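Local structure of glutathione S-transferase delta (Bombyx mori, 3VK9) at residues Asp96-Phe101 and Tyr148-Asn153; Tyr107-Asp112 and Gln133-Leu138; Leu168-Ile173 and Glu204-Leu209. The protein probably transfers glutathione to electrophilic substrates, working as a homodimer. All coordinates share one frame; numbering follows the deposited sequence.

Interaction 1: Asp96-Phe101 and Tyr148-Asn153; sequences DQRLYF and YVAGPN
Arg98 reaches from helix 89-119 to the loop at Val149 and Ala150, and its side chain carries nearly all of this buried contact. The polar grip is a single direct hydrogen bond: NE donates to the backbone O of Val149 at 2.9 Å, with an N-H...O angle of 159°. The carbonyl oxygen sits at the edge of the guanidinium, close to its plane, whereas the donor is tilted 26° from the plane of the carbonyl. A water lies at the same edge and accepts from Arg98 NH2 at 2.8 Å. CG is anti to the carbonyl carbon and the chain bends at chi2 (-60°), so that the arm crosses Val149 at a slant and NE comes to face its carbonyl. On the way its methylenes do apolar work, CG resting 3.8 Å from CB of Ala150 and CD 4.1 Å from CG2 of Val149. This is the all-helical C-terminal domain of the glutathione transferase fold, and the contact joins the loop between helices 126-142 and 156-167 to the long helix 89-119. Phe142 adds a cation-pi contact to the same guanidinium, so the arginine also meets the end of helix 126-142. A leucine here has no NE to give, and the carbonyl of Val149 would probably be left without this donor and the loop less firmly held to helix 89-119. From the loop side, Val149 is held as well by its backbone N, which donates to OD1 of Asp158, while its side chain packs on Leu143 and Leu161.

Interaction 2: Tyr107-Asp112 and Gln133-Leu138; sequences YQRFSD and QEALQL
Arg109 of helix 89-119 points across to helix 126-142, where it meets Glu134 and Ala135. The ionic part is a loose salt bridge: NH1 of Arg109 stands 3.6 Å from OE1 of Glu134, and no hydrogen bond links the two. Their side chains cross at about a right angle, with the guanidinium and carboxylate planes 60° apart, so the groups are not paired flat. CB of Glu134 lies at the edge of the guanidinium, in its plane, 3.8 Å from NH1. The stronger polar partner of NH1 is the backbone O of Lys131, one turn before Glu134 on the same helix.

The apolar part belongs to the shaft of the arginine. Extended from CG to NE, it brings CD to 4.0 Å from CB of Ala135. Ala135 packs in addition on Thr105, a turn before Arg109 on helix 89-119. The two helices are successive members of the helical bundle of the C-terminal domain, and between 107-112 and 133-138 the CA atoms of Arg109 and Ala135 come nearest, 7.6 Å apart. Chemically, the backbone O of Lys131 probably sets where the guanidinium lies, Glu134 adding a loose countercharge.

Interaction 3: Leu168-Ile173 and Glu204-Leu209; sequences LEASDI and EAFKGL
Lys207 reaches out from helix 195-213 to meet Glu169, and beside this pair the methyl of Ala170 comes up against the ring of Phe206. The charged side chains cross at a slant. Lys207 is extended beyond CG, which carries its ammonium NZ to 2.7 Å from OE1 of Glu169, a hydrogen-bonded salt bridge entered nearly along the C-O axis of the acceptor. Just behind the charges, CE of Lys207 lies 3.5 Å from CB of Glu169, so the aliphatic parts touch too. The other carboxylate oxygen, OE2, hydrogen-bonds to Tyr185 OH, the strongest polar partner of Glu169; between them the two bonds restrain the rotation of the carboxylate. In the C-terminal domain of this glutathione transferase, the contact lays the final helix, 195-213, over the short 3-10 segment 168-170 that follows helix 156-167. Ala170 fits between two neighbouring residues of the final helix. Its CB is 3.4 Å from CE2 of Phe206 and 4.0 Å from CG of Lys207. With its CG anti to the backbone N (chi1 177°), Phe206 swings its ring toward the 3-10 segment, and the ring also packs on Tyr115 of helix 89-119. The turn that comes next is braced from within. Ser171 OG donates to Leu168 O at 2.7 Å, and that oxygen also accepts from Ser171 N; OG in turn accepts from Ile173 N at 3.2 Å, an ST turn. Within this turn, Asp172 OD1 hydrogen-bonds to Tyr113 OH, tying it to helix 89-119.

From the N terminus, helix 89-119 is the first element used, giving residues 96-101 to interaction 1 and 107-112 to interaction 2. Interaction 2 closes first, at 133-138, joining helices 89-119 and 126-142, and lies wholly within the longer loop that interaction 1 closes at 148-153, where helix 89-119 is joined to the loop after helix 126-142. Interaction 3 follows in series, joining the segment after helix 156-167 to the last helix, 195-213. Phe101 links interactions 1 and 2, and Phe110 and Leu136 link interactions 2 and 3. Interactions 1 and 3 are separate, on opposite sides of the chain's centre, and the second subunit reaches interactions 1 and 2.

Interaction 1: Asp96-Phe101 and Tyr148-Asn153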
loop_
_atom_site.group_PDB
_atom_site.type_symbol
_atom_site.label_atom_id
_atom_site.label_comp_id
_atom_site.label_asym_id
_atom_site.label_seq_id
_atom_site.Cartn_x
_atom_site.Cartn_y
_atom_site.Cartn_z
ATOM N N ASP A 96 6.772 7.749 -1.532
ATOM C CA ASP A 96 5.456 7.100 -1.577
ATOM C C ASP A 96 5.449 5.867 -2.506
ATOM O O ASP A 96 4.939 4.802 -2.139
ATOM C CB ASP A 96 4.356 8.099 -2.015
ATOM C CG ASP A 96 4.061 9.154 -0.953
ATOM O OD1 ASP A 96 4.222 8.871 0.250
ATOM O OD2 ASP A 96 3.644 10.267 -1.321
ATOM N N GLN A 97 5.993 6.015 -3.715
ATOM C CA GLN A 97 6.063 4.877 -4.631
ATOM C C GLN A 97 6.721 3.681 -3.961
ATOM O O GLN A 97 6.205 2.563 -4.030
ATOM C CB GLN A 97 6.827 5.196 -5.926
ATOM C CG GLN A 97 7.089 3.934 -6.724
ATOM C CD GLN A 97 7.617 4.194 -8.105
ATOM O OE1 GLN A 97 7.764 5.340 -8.522
ATOM N NE2 GLN A 97 7.918 3.129 -8.825
ATOM N N ARG A 98 7.858 3.914 -3.309
ATOM C CA ARG A 98 8.585 2.812 -2.678
ATOM C C ARG A 98 7.766 2.204 -1.535
ATOM O O ARG A 98 7.826 0.998 -1.308
ATOM C CB ARG A 98 9.979 3.242 -2.183
ATOM C CG ARG A 98 10.912 3.755 -3.278
ATOM C CD ARG A 98 11.180 2.707 -4.353
ATOM N NE ARG A 98 12.258 3.138 -5.238
ATOM C CZ ARG A 98 12.149 3.257 -6.553
ATOM N NH1 ARG A 98 11.022 2.940 -7.166
ATOM N NH2 ARG A 98 13.184 3.677 -7.261
ATOM N N LEU A 99 7.005 3.036 -0.820
ATOM C CA LEU A 99 6.133 2.526 0.242
ATOM C C LEU A 99 5.054 1.583 -0.311
ATOM O O LEU A 99 4.804 0.522 0.264
ATOM C CB LEU A 99 5.523 3.668 1.071
ATOM C CG LEU A 99 6.499 4.436 1.984
ATOM C CD1 LEU A 99 5.833 5.697 2.569
ATOM C CD2 LEU A 99 7.064 3.528 3.082
ATOM N N TYR A 100 4.439 1.959 -1.435
ATOM C CA TYR A 100 3.443 1.103 -2.072
ATOM C C TYR A 100 4.050 -0.170 -2.675
ATOM O O TYR A 100 3.437 -1.239 -2.637
ATOM C CB TYR A 100 2.605 1.895 -3.075
ATOM C CG TYR A 100 1.666 2.809 -2.349
ATOM C CD1 TYR A 100 0.533 2.288 -1.721
ATOM C CD2 TYR A 100 1.929 4.176 -2.228
ATOM C CE1 TYR A 100 -0.333 3.085 -1.029
ATOM C CE2 TYR A 100 1.052 5.002 -1.516
ATOM C CZ TYR A 100 -0.076 4.436 -0.926
ATOM O OH TYR A 100 -0.966 5.186 -0.214
ATOM N N PHE A 101 5.270 -0.057 -3.183
ATOM C CA PHE A 101 6.034 -1.228 -3.613
ATOM C C PHE A 101 6.233 -2.188 -2.437
ATOM O O PHE A 101 6.071 -3.400 -2.567
ATOM C CB PHE A 101 7.391 -0.789 -4.159
ATOM C CG PHE A 101 8.365 -1.918 -4.354
ATOM C CD1 PHE A 101 8.236 -2.797 -5.440
ATOM C CD2 PHE A 101 9.440 -2.082 -3.482
ATOM C CE1 PHE A 101 9.151 -3.831 -5.635
ATOM C CE2 PHE A 101 10.355 -3.120 -3.661
ATOM C CZ PHE A 101 10.203 -3.998 -4.745
ATOM N N TYR A 148 20.440 5.067 -1.342
ATOM C CA TYR A 148 19.188 4.752 -0.667
ATOM C C TYR A 148 18.112 4.485 -1.702
ATOM O O TYR A 148 18.317 4.692 -2.893
ATOM C CB TYR A 148 18.774 5.904 0.259
ATOM C CG TYR A 148 19.695 6.109 1.444
ATOM C CD1 TYR A 148 19.694 5.209 2.507
ATOM C CD2 TYR A 148 20.569 7.194 1.504
ATOM C CE1 TYR A 148 20.528 5.382 3.598
ATOM C CE2 TYR A 148 21.419 7.385 2.607
ATOM C CZ TYR A 148 21.391 6.465 3.650
ATOM O OH TYR A 148 22.210 6.613 4.756
ATOM N N VAL A 149 16.952 4.041 -1.242
ATOM C CA VAL A 149 15.957 3.477 -2.140
ATOM C C VAL A 149 15.079 4.561 -2.779
ATOM O O VAL A 149 14.441 4.332 -3.805
ATOM C CB VAL A 149 15.101 2.400 -1.411
ATOM C CG1 VAL A 149 13.990 3.052 -0.587
ATOM C CG2 VAL A 149 14.534 1.391 -2.403
ATOM N N ALA A 150 15.053 5.745 -2.180
ATOM C CA ALA A 150 14.199 6.812 -2.702
ATOM C C ALA A 150 14.890 8.167 -2.582
ATOM O O ALA A 150 14.423 9.086 -1.896
ATOM C CB ALA A 150 12.853 6.816 -1.995
ATOM N N GLY A 151 16.019 8.283 -3.256
ATOM C CA GLY A 151 16.723 9.544 -3.279
ATOM C C GLY A 151 18.041 9.448 -2.550
ATOM O O GLY A 151 18.429 8.372 -2.090
ATOM N N PRO A 152 18.735 10.583 -2.440
ATOM C CA PRO A 152 20.073 10.628 -1.849
ATOM C C PRO A 152 20.090 10.496 -0.320
ATOM O O PRO A 152 21.140 10.208 0.229
ATOM C CB PRO A 152 20.596 12.004 -2.285
ATOM C CG PRO A 152 19.363 12.830 -2.492
ATOM C CD PRO A 152 18.348 11.874 -3.048
ATOM N N ASN A 153 18.965 10.699 0.354
ATOM C CA ASN A 153 18.957 10.606 1.814
ATOM C C ASN A 153 18.186 9.392 2.320
ATOM O O ASN A 153 17.335 8.845 1.616
ATOM C CB ASN A 153 18.356 11.870 2.413
ATOM C CG ASN A 153 18.899 13.123 1.763
ATOM O OD1 ASN A 153 20.108 13.323 1.721
ATOM N ND2 ASN A 153 18.011 13.963 1.233
HETATM O O HOH W 1 15.741 4.629 -6.812
#

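Interaction 2: Tyr107-Asp112 and Gln133-Leu138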
loop_
_atom_site.group_PDB
_atom_site.type_symbol
_atom_site.label_atom_id
_atom_site.label_comp_id
_atom_site.label_asym_id
_atom_site.label_seq_id
_atom_site.Cartn_x
_atom_site.Cartn_y
_atom_site.Cartn_z
ATOM N N TYR A 107 6.588 -7.057 0.413
ATOM C CA TYR A 107 6.156 -7.728 1.622
ATOM C C TYR A 107 4.965 -8.651 1.352
ATOM O O TYR A 107 4.844 -9.718 1.943
ATOM C CB TYR A 107 5.877 -6.739 2.762
ATOM C CG TYR A 107 5.606 -7.474 4.048
ATOM C CD1 TYR A 107 6.648 -7.955 4.820
ATOM C CD2 TYR A 107 4.314 -7.734 4.460
ATOM C CE1 TYR A 107 6.410 -8.666 5.985
ATOM C CE2 TYR A 107 4.065 -8.448 5.633
ATOM C CZ TYR A 107 5.122 -8.905 6.388
ATOM O OH TYR A 107 4.889 -9.606 7.550
ATOM N N GLN A 108 4.109 -8.264 0.421
ATOM C CA GLN A 108 2.983 -9.114 0.060
ATOM C C GLN A 108 3.477 -10.449 -0.476
ATOM O O GLN A 108 2.981 -11.500 -0.097
ATOM C CB GLN A 108 2.096 -8.421 -0.979
ATOM C CG GLN A 108 0.861 -9.214 -1.334
ATOM C CD GLN A 108 -0.059 -9.397 -0.137
ATOM O OE1 GLN A 108 -0.562 -8.420 0.436
ATOM N NE2 GLN A 108 -0.268 -10.651 0.261
ATOM N N ARG A 109 4.459 -10.401 -1.365
ATOM C CA ARG A 109 4.966 -11.615 -1.977
ATOM C C ARG A 109 5.647 -12.473 -0.942
ATOM O O ARG A 109 5.469 -13.693 -0.937
ATOM C CB ARG A 109 5.908 -11.290 -3.140
ATOM C CG ARG A 109 5.131 -10.776 -4.331
ATOM C CD ARG A 109 6.016 -10.293 -5.440
ATOM N NE ARG A 109 5.201 -9.808 -6.545
ATOM C CZ ARG A 109 5.640 -9.694 -7.788
ATOM N NH1 ARG A 109 6.879 -10.051 -8.075
ATOM N NH2 ARG A 109 4.836 -9.241 -8.742
ATOM N N PHE A 110 6.408 -11.829 -0.059
ATOM C CA PHE A 110 7.088 -12.538 1.009
ATOM C C PHE A 110 6.091 -13.203 1.933
ATOM O O PHE A 110 6.221 -14.371 2.242
ATOM C CB PHE A 110 8.006 -11.621 1.825
ATOM C CG PHE A 110 8.543 -12.274 3.084
ATOM C CD1 PHE A 110 9.477 -13.298 3.007
ATOM C CD2 PHE A 110 8.089 -11.879 4.343
ATOM C CE1 PHE A 110 9.976 -13.917 4.171
ATOM C CE2 PHE A 110 8.573 -12.490 5.502
ATOM C CZ PHE A 110 9.522 -13.510 5.414
ATOM N N SER A 111 5.110 -12.430 2.383
ATOM C CA SER A 111 4.009 -12.946 3.175
ATOM C C SER A 111 3.377 -14.170 2.500
ATOM O O SER A 111 3.211 -15.225 3.135
ATOM C CB SER A 111 2.967 -11.839 3.377
ATOM O OG SER A 111 1.870 -12.306 4.131
ATOM N N ASP A 112 3.044 -14.042 1.216
ATOM C CA ASP A 112 2.380 -15.134 0.483
ATOM C C ASP A 112 3.218 -16.401 0.448
ATOM O O ASP A 112 2.699 -17.526 0.513
ATOM C CB ASP A 112 2.024 -14.714 -0.950
ATOM C CG ASP A 112 0.854 -13.742 -1.001
ATOM O OD1 ASP A 112 0.180 -13.561 0.040
ATOM O OD2 ASP A 112 0.609 -13.160 -2.081
ATOM N N GLN A 133 11.728 -13.487 -5.552
ATOM C CA GLN A 133 12.974 -13.183 -6.259
ATOM C C GLN A 133 12.751 -11.976 -7.180
ATOM O O GLN A 133 13.588 -11.077 -7.251
ATOM C CB GLN A 133 13.478 -14.391 -7.073
ATOM C CG GLN A 133 13.689 -15.679 -6.244
ATOM C CD GLN A 133 14.806 -15.552 -5.203
ATOM O OE1 GLN A 133 15.652 -14.661 -5.287
ATOM N NE2 GLN A 133 14.810 -16.454 -4.216
ATOM N N GLU A 134 11.621 -11.957 -7.887
ATOM C CA GLU A 134 11.340 -10.855 -8.813
ATOM C C GLU A 134 11.152 -9.529 -8.065
ATOM O O GLU A 134 11.502 -8.466 -8.569
ATOM C CB GLU A 134 10.099 -11.147 -9.666
ATOM C CG GLU A 134 10.192 -12.398 -10.516
ATOM C CD GLU A 134 8.852 -12.788 -11.140
ATOM O OE1 GLU A 134 7.823 -12.133 -10.831
ATOM O OE2 GLU A 134 8.835 -13.755 -11.940
ATOM N N ALA A 135 10.572 -9.581 -6.872
ATOM C CA ALA A 135 10.439 -8.357 -6.094
ATOM C C ALA A 135 11.836 -7.833 -5.711
ATOM O O ALA A 135 12.111 -6.637 -5.775
ATOM C CB ALA A 135 9.601 -8.599 -4.880
ATOM N N LEU A 136 12.719 -8.750 -5.344
ATOM C CA LEU A 136 14.080 -8.393 -4.975
ATOM C C LEU A 136 14.878 -7.878 -6.166
ATOM O O LEU A 136 15.720 -7.002 -6.017
ATOM C CB LEU A 136 14.791 -9.595 -4.344
ATOM C CG LEU A 136 14.416 -9.949 -2.897
ATOM C CD1 LEU A 136 14.936 -11.347 -2.498
ATOM C CD2 LEU A 136 14.932 -8.884 -1.938
ATOM N N GLN A 137 14.636 -8.452 -7.338
ATOM C CA GLN A 137 15.270 -7.976 -8.562
ATOM C C GLN A 137 14.853 -6.537 -8.871
ATOM O O GLN A 137 15.677 -5.714 -9.258
ATOM C CB GLN A 137 14.935 -8.904 -9.737
ATOM C CG GLN A 137 15.667 -10.237 -9.666
ATOM C CD GLN A 137 14.936 -11.366 -10.382
ATOM O OE1 GLN A 137 14.129 -11.131 -11.291
ATOM N NE2 GLN A 137 15.213 -12.604 -9.965
ATOM N N LEU A 138 13.576 -6.238 -8.683
ATOM C CA LEU A 138 13.079 -4.866 -8.811
ATOM C C LEU A 138 13.764 -3.933 -7.805
ATOM O O LEU A 138 14.165 -2.814 -8.153
ATOM C CB LEU A 138 11.561 -4.823 -8.630
ATOM C CG LEU A 138 10.750 -5.439 -9.784
ATOM C CD1 LEU A 138 9.266 -5.580 -9.402
ATOM C CD2 LEU A 138 10.892 -4.605 -11.054
#

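Interaction 3: Leu168-Ile173 and Glu204-Leu209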
loop_
_atom_site.group_PDB
_atom_site.type_symbol
_atom_site.label_atom_id
_atom_site.label_comp_id
_atom_site.label_asym_id
_atom_site.label_seq_id
_atom_site.Cartn_x
_atom_site.Cartn_y
_atom_site.Cartn_z
ATOM N N LEU A 168 13.174 -11.445 5.892
ATOM C CA LEU A 168 13.516 -12.564 5.008
ATOM C C LEU A 168 14.632 -13.444 5.576
ATOM O O LEU A 168 14.816 -14.574 5.134
ATOM C CB LEU A 168 13.949 -12.052 3.621
ATOM C CG LEU A 168 12.885 -11.821 2.546
ATOM C CD1 LEU A 168 11.817 -10.876 3.064
ATOM C CD2 LEU A 168 13.520 -11.262 1.269
ATOM N N GLU A 169 15.390 -12.918 6.535
ATOM C CA GLU A 169 16.450 -13.700 7.169
ATOM C C GLU A 169 15.881 -14.882 7.959
ATOM O O GLU A 169 16.600 -15.801 8.319
ATOM C CB GLU A 169 17.314 -12.823 8.087
ATOM C CG GLU A 169 18.097 -11.720 7.383
ATOM C CD GLU A 169 19.040 -10.998 8.341
ATOM O OE1 GLU A 169 19.031 -11.342 9.537
ATOM O OE2 GLU A 169 19.789 -10.101 7.916
ATOM N N ALA A 170 14.584 -14.858 8.235
ATOM C CA ALA A 170 13.959 -15.971 8.934
ATOM C C ALA A 170 13.617 -17.114 7.980
ATOM O O ALA A 170 13.230 -18.185 8.414
ATOM C CB ALA A 170 12.722 -15.507 9.684
ATOM N N SER A 171 13.770 -16.873 6.681
ATOM C CA SER A 171 13.363 -17.828 5.652
ATOM C C SER A 171 14.562 -18.277 4.832
ATOM O O SER A 171 15.702 -17.988 5.173
ATOM C CB SER A 171 12.375 -17.166 4.691
ATOM O OG SER A 171 13.064 -16.206 3.896
ATOM N N ASP A 172 14.282 -18.956 3.728
ATOM C CA ASP A 172 15.332 -19.433 2.839
ATOM C C ASP A 172 15.572 -18.523 1.627
ATOM O O ASP A 172 16.217 -18.924 0.658
ATOM C CB ASP A 172 15.058 -20.880 2.401
ATOM C CG ASP A 172 13.858 -21.005 1.463
ATOM O OD1 ASP A 172 13.112 -20.026 1.275
ATOM O OD2 ASP A 172 13.653 -22.106 0.921
ATOM N N ILE A 173 15.068 -17.296 1.682
ATOM C CA ILE A 173 15.314 -16.356 0.601
ATOM C C ILE A 173 16.640 -15.638 0.823
ATOM O O ILE A 173 16.802 -14.861 1.776
ATOM C CB ILE A 173 14.182 -15.324 0.463
ATOM C CG1 ILE A 173 12.846 -16.023 0.186
ATOM C CG2 ILE A 173 14.493 -14.349 -0.646
ATOM C CD1 ILE A 173 12.802 -16.800 -1.122
ATOM N N GLU A 204 14.998 -10.554 15.902
ATOM C CA GLU A 204 15.426 -11.731 16.639
ATOM C C GLU A 204 14.226 -12.462 17.224
ATOM O O GLU A 204 14.184 -13.690 17.191
ATOM C CB GLU A 204 16.425 -11.359 17.742
ATOM C CG GLU A 204 17.165 -12.546 18.337
ATOM C CD GLU A 204 18.008 -13.293 17.308
ATOM O OE1 GLU A 204 18.485 -12.654 16.342
ATOM O OE2 GLU A 204 18.190 -14.522 17.468
ATOM N N ALA A 205 13.259 -11.707 17.756
ATOM C CA ALA A 205 12.044 -12.288 18.330
ATOM C C ALA A 205 11.243 -13.036 17.262
ATOM O O ALA A 205 10.725 -14.125 17.506
ATOM C CB ALA A 205 11.185 -11.199 18.950
ATOM N N PHE A 206 11.144 -12.425 16.084
ATOM C CA PHE A 206 10.488 -13.016 14.917
ATOM C C PHE A 206 11.150 -14.342 14.513
ATOM O O PHE A 206 10.463 -15.340 14.296
ATOM C CB PHE A 206 10.510 -12.012 13.748
ATOM C CG PHE A 206 9.929 -12.546 12.452
ATOM C CD1 PHE A 206 8.577 -12.824 12.339
ATOM C CD2 PHE A 206 10.736 -12.731 11.342
ATOM C CE1 PHE A 206 8.042 -13.309 11.145
ATOM C CE2 PHE A 206 10.215 -13.214 10.149
ATOM C CZ PHE A 206 8.866 -13.500 10.047
ATOM N N LYS A 207 12.478 -14.350 14.417
ATOM C CA LYS A 207 13.205 -15.586 14.157
ATOM C C LYS A 207 12.868 -16.639 15.216
ATOM O O LYS A 207 12.688 -17.809 14.900
ATOM C CB LYS A 207 14.714 -15.330 14.055
ATOM C CG LYS A 207 15.106 -14.586 12.783
ATOM C CD LYS A 207 16.559 -14.160 12.800
ATOM C CE LYS A 207 16.926 -13.341 11.564
ATOM N NZ LYS A 207 18.379 -12.983 11.597
ATOM N N GLY A 208 12.744 -16.199 16.465
ATOM C CA GLY A 208 12.318 -17.054 17.558
ATOM C C GLY A 208 10.948 -17.676 17.343
ATOM O O GLY A 208 10.777 -18.889 17.521
ATOM N N LEU A 209 9.972 -16.851 16.961
ATOM C CA LEU A 209 8.617 -17.325 16.703
ATOM C C LEU A 209 8.664 -18.320 15.558
ATOM O O LEU A 209 8.074 -19.396 15.644
ATOM C CB LEU A 209 7.689 -16.163 16.340
ATOM C CG LEU A 209 6.161 -16.260 16.518
ATOM C CD1 LEU A 209 5.475 -15.184 15.665
ATOM C CD2 LEU A 209 5.603 -17.628 16.176
#